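Local coordinates for MmoQ Response regulator (Methylococcus capsulatus, PDB 3LJX), which probably makes cyclic di-GMP from GTP as a whole protein, of which this fragment holds the helical HDOD domain, at residues D2-H7 with A150-E155. Numbering follows the deposited sequence.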
# COMPACT_ATOMS: atom_id res chain seq x y z
N ASP A 2 -9.87 -1.00 -16.39
CA ASP A 2 -8.91 -2.04 -16.73
C ASP A 2 -9.64 -3.36 -16.98
O ASP A 2 -10.58 -3.71 -16.26
CB ASP A 2 -7.91 -2.24 -15.58
CG ASP A 2 -7.10 -0.99 -15.28
OD1 ASP A 2 -6.49 -0.43 -16.21
OD2 ASP A 2 -7.05 -0.58 -14.10
N ARG A 3 -9.21 -4.10 -17.99
CA ARG A 3 -9.71 -5.45 -18.18
C ARG A 3 -9.29 -6.34 -17.00
O ARG A 3 -8.24 -6.11 -16.38
CB ARG A 3 -9.17 -6.04 -19.48
CG ARG A 3 -9.90 -5.55 -20.69
CD ARG A 3 -9.23 -6.02 -21.97
NE ARG A 3 -9.93 -5.48 -23.12
CZ ARG A 3 -9.45 -5.47 -24.36
NH1 ARG A 3 -8.25 -5.98 -24.61
NH2 ARG A 3 -10.17 -4.94 -25.33
N TRP A 4 -10.13 -7.32 -16.68
CA TRP A 4 -9.78 -8.35 -15.73
C TRP A 4 -9.32 -9.60 -16.46
O TRP A 4 -10.12 -10.30 -17.09
CB TRP A 4 -10.95 -8.69 -14.81
CG TRP A 4 -10.61 -9.78 -13.83
CD1 TRP A 4 -10.66 -11.13 -14.05
CD2 TRP A 4 -10.13 -9.61 -12.48
NE1 TRP A 4 -10.28 -11.81 -12.91
CE2 TRP A 4 -9.95 -10.90 -11.94
CE3 TRP A 4 -9.86 -8.49 -11.68
CZ2 TRP A 4 -9.49 -11.11 -10.62
CZ3 TRP A 4 -9.41 -8.70 -10.38
CH2 TRP A 4 -9.22 -10.00 -9.86
N ASN A 5 -8.03 -9.86 -16.39
CA ASN A 5 -7.43 -11.03 -17.00
C ASN A 5 -7.38 -12.14 -15.97
O ASN A 5 -6.68 -12.02 -14.94
CB ASN A 5 -6.01 -10.69 -17.45
CG ASN A 5 -5.38 -11.80 -18.25
OD1 ASN A 5 -5.20 -11.67 -19.47
ND2 ASN A 5 -5.04 -12.91 -17.58
N MSE A 6 -8.11 -13.21 -16.22
CA MSE A 6 -8.30 -14.26 -15.22
C MSE A 6 -6.98 -14.93 -14.84
O MSE A 6 -6.72 -15.20 -13.66
CB MSE A 6 -9.29 -15.30 -15.72
CG MSE A 6 -9.18 -16.65 -15.04
SE MSE A 6 -10.40 -17.95 -15.83
CE MSE A 6 -9.73 -19.57 -14.99
N HIS A 7 -6.14 -15.17 -15.83
CA HIS A 7 -4.86 -15.79 -15.56
C HIS A 7 -3.93 -14.86 -14.80
O HIS A 7 -3.22 -15.30 -13.89
CB HIS A 7 -4.18 -16.21 -16.86
CG HIS A 7 -2.91 -16.96 -16.65
ND1 HIS A 7 -1.70 -16.52 -17.13
CD2 HIS A 7 -2.66 -18.11 -15.99
CE1 HIS A 7 -0.76 -17.38 -16.79
NE2 HIS A 7 -1.32 -18.36 -16.10
N ALA A 150 -12.40 -4.64 -5.00
CA ALA A 150 -13.57 -3.79 -4.82
C ALA A 150 -13.83 -3.00 -6.11
O ALA A 150 -14.97 -2.78 -6.50
CB ALA A 150 -13.37 -2.83 -3.64
N THR A 151 -12.75 -2.57 -6.76
CA THR A 151 -12.86 -1.83 -8.00
C THR A 151 -13.27 -2.71 -9.18
O THR A 151 -14.13 -2.33 -9.97
CB THR A 151 -11.54 -1.13 -8.32
OG1 THR A 151 -11.16 -0.32 -7.22
CG2 THR A 151 -11.70 -0.26 -9.56
N ALA A 152 -12.64 -3.88 -9.29
CA ALA A 152 -12.88 -4.80 -10.40
C ALA A 152 -14.28 -5.42 -10.36
O ALA A 152 -14.97 -5.44 -11.38
CB ALA A 152 -11.81 -5.90 -10.44
N TRP A 153 -14.68 -5.92 -9.20
CA TRP A 153 -15.95 -6.64 -9.09
C TRP A 153 -16.85 -6.09 -7.98
O TRP A 153 -17.14 -6.78 -7.01
CB TRP A 153 -15.70 -8.13 -8.87
CG TRP A 153 -14.81 -8.74 -9.88
CD1 TRP A 153 -13.46 -8.98 -9.77
CD2 TRP A 153 -15.18 -9.20 -11.19
NE1 TRP A 153 -12.98 -9.55 -10.92
CE2 TRP A 153 -14.02 -9.70 -11.80
CE3 TRP A 153 -16.39 -9.24 -11.89
CZ2 TRP A 153 -14.03 -10.23 -13.09
CZ3 TRP A 153 -16.40 -9.77 -13.17
CH2 TRP A 153 -15.23 -10.26 -13.76
N PRO A 154 -17.30 -4.84 -8.13
CA PRO A 154 -17.96 -4.13 -7.02
C PRO A 154 -19.13 -4.91 -6.44
O PRO A 154 -19.26 -4.98 -5.21
CB PRO A 154 -18.45 -2.84 -7.68
CG PRO A 154 -17.70 -2.71 -8.95
CD PRO A 154 -17.31 -4.08 -9.38
N GLU A 155 -19.98 -5.48 -7.30
CA GLU A 155 -21.17 -6.19 -6.84
C GLU A 155 -20.84 -7.57 -6.30
O GLU A 155 -21.39 -8.00 -5.28
CB GLU A 155 -22.24 -6.29 -7.94
CG GLU A 155 -22.78 -4.95 -8.41
CD GLU A 155 -23.55 -4.20 -7.33
OE1 GLU A 155 -24.14 -4.87 -6.45
OE2 GLU A 155 -23.57 -2.95 -7.36
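An edge-to-face tryptophan pair, Trp4 with Trp153, joins the N-terminal loop to the turn between helix 144-152 and helix 154-163 of the HDOD domain. Trp4 lies in the irregular chain ahead of helix 19-29. Trp153 is the first residue to leave the helical conformation after Ala152, and it also sits at the N-cap position of the next helix. The two side chains cross at about a right angle. The edge of Trp153 is directed at one face of Trp4, with the planes at 72°. The six-membered ring of Trp4 and the five-membered ring of Trp153 have centroids 4.5 Å apart. The pyrrole N-H of Trp153 points at the face of the Trp4 six-membered ring, which is probably favourable electrostatically. Farther along the same edge, Trp153 CZ2 rests 3.5 Å from Trp4 CG. Trp4 CG is anti to the backbone N (chi1 179°), which carries the indole out from the loop to the helix end. Ala152 adds an apolar contact beside the pair. Its methyl CB approaches the benzo part of Trp4 obliquely, 3.5 Å from CE3 and 3.7 Å from CZ3. The contact is small, burying 149 Å² in all, and lies at the surface of the chain. Trp4 also touches Pro9 and Leu11 of its own loop, while Trp153 stacks with Phe177 at the end of helix 166-177. Asp2 OD2 is hydrogen-bonded to both Cys12 N and Ser14 OG, which ties the start of the loop back onto its later part. Trp153 NE1 stands over the centre of the Trp4 ring, 3.2 Å from Trp4 CD2.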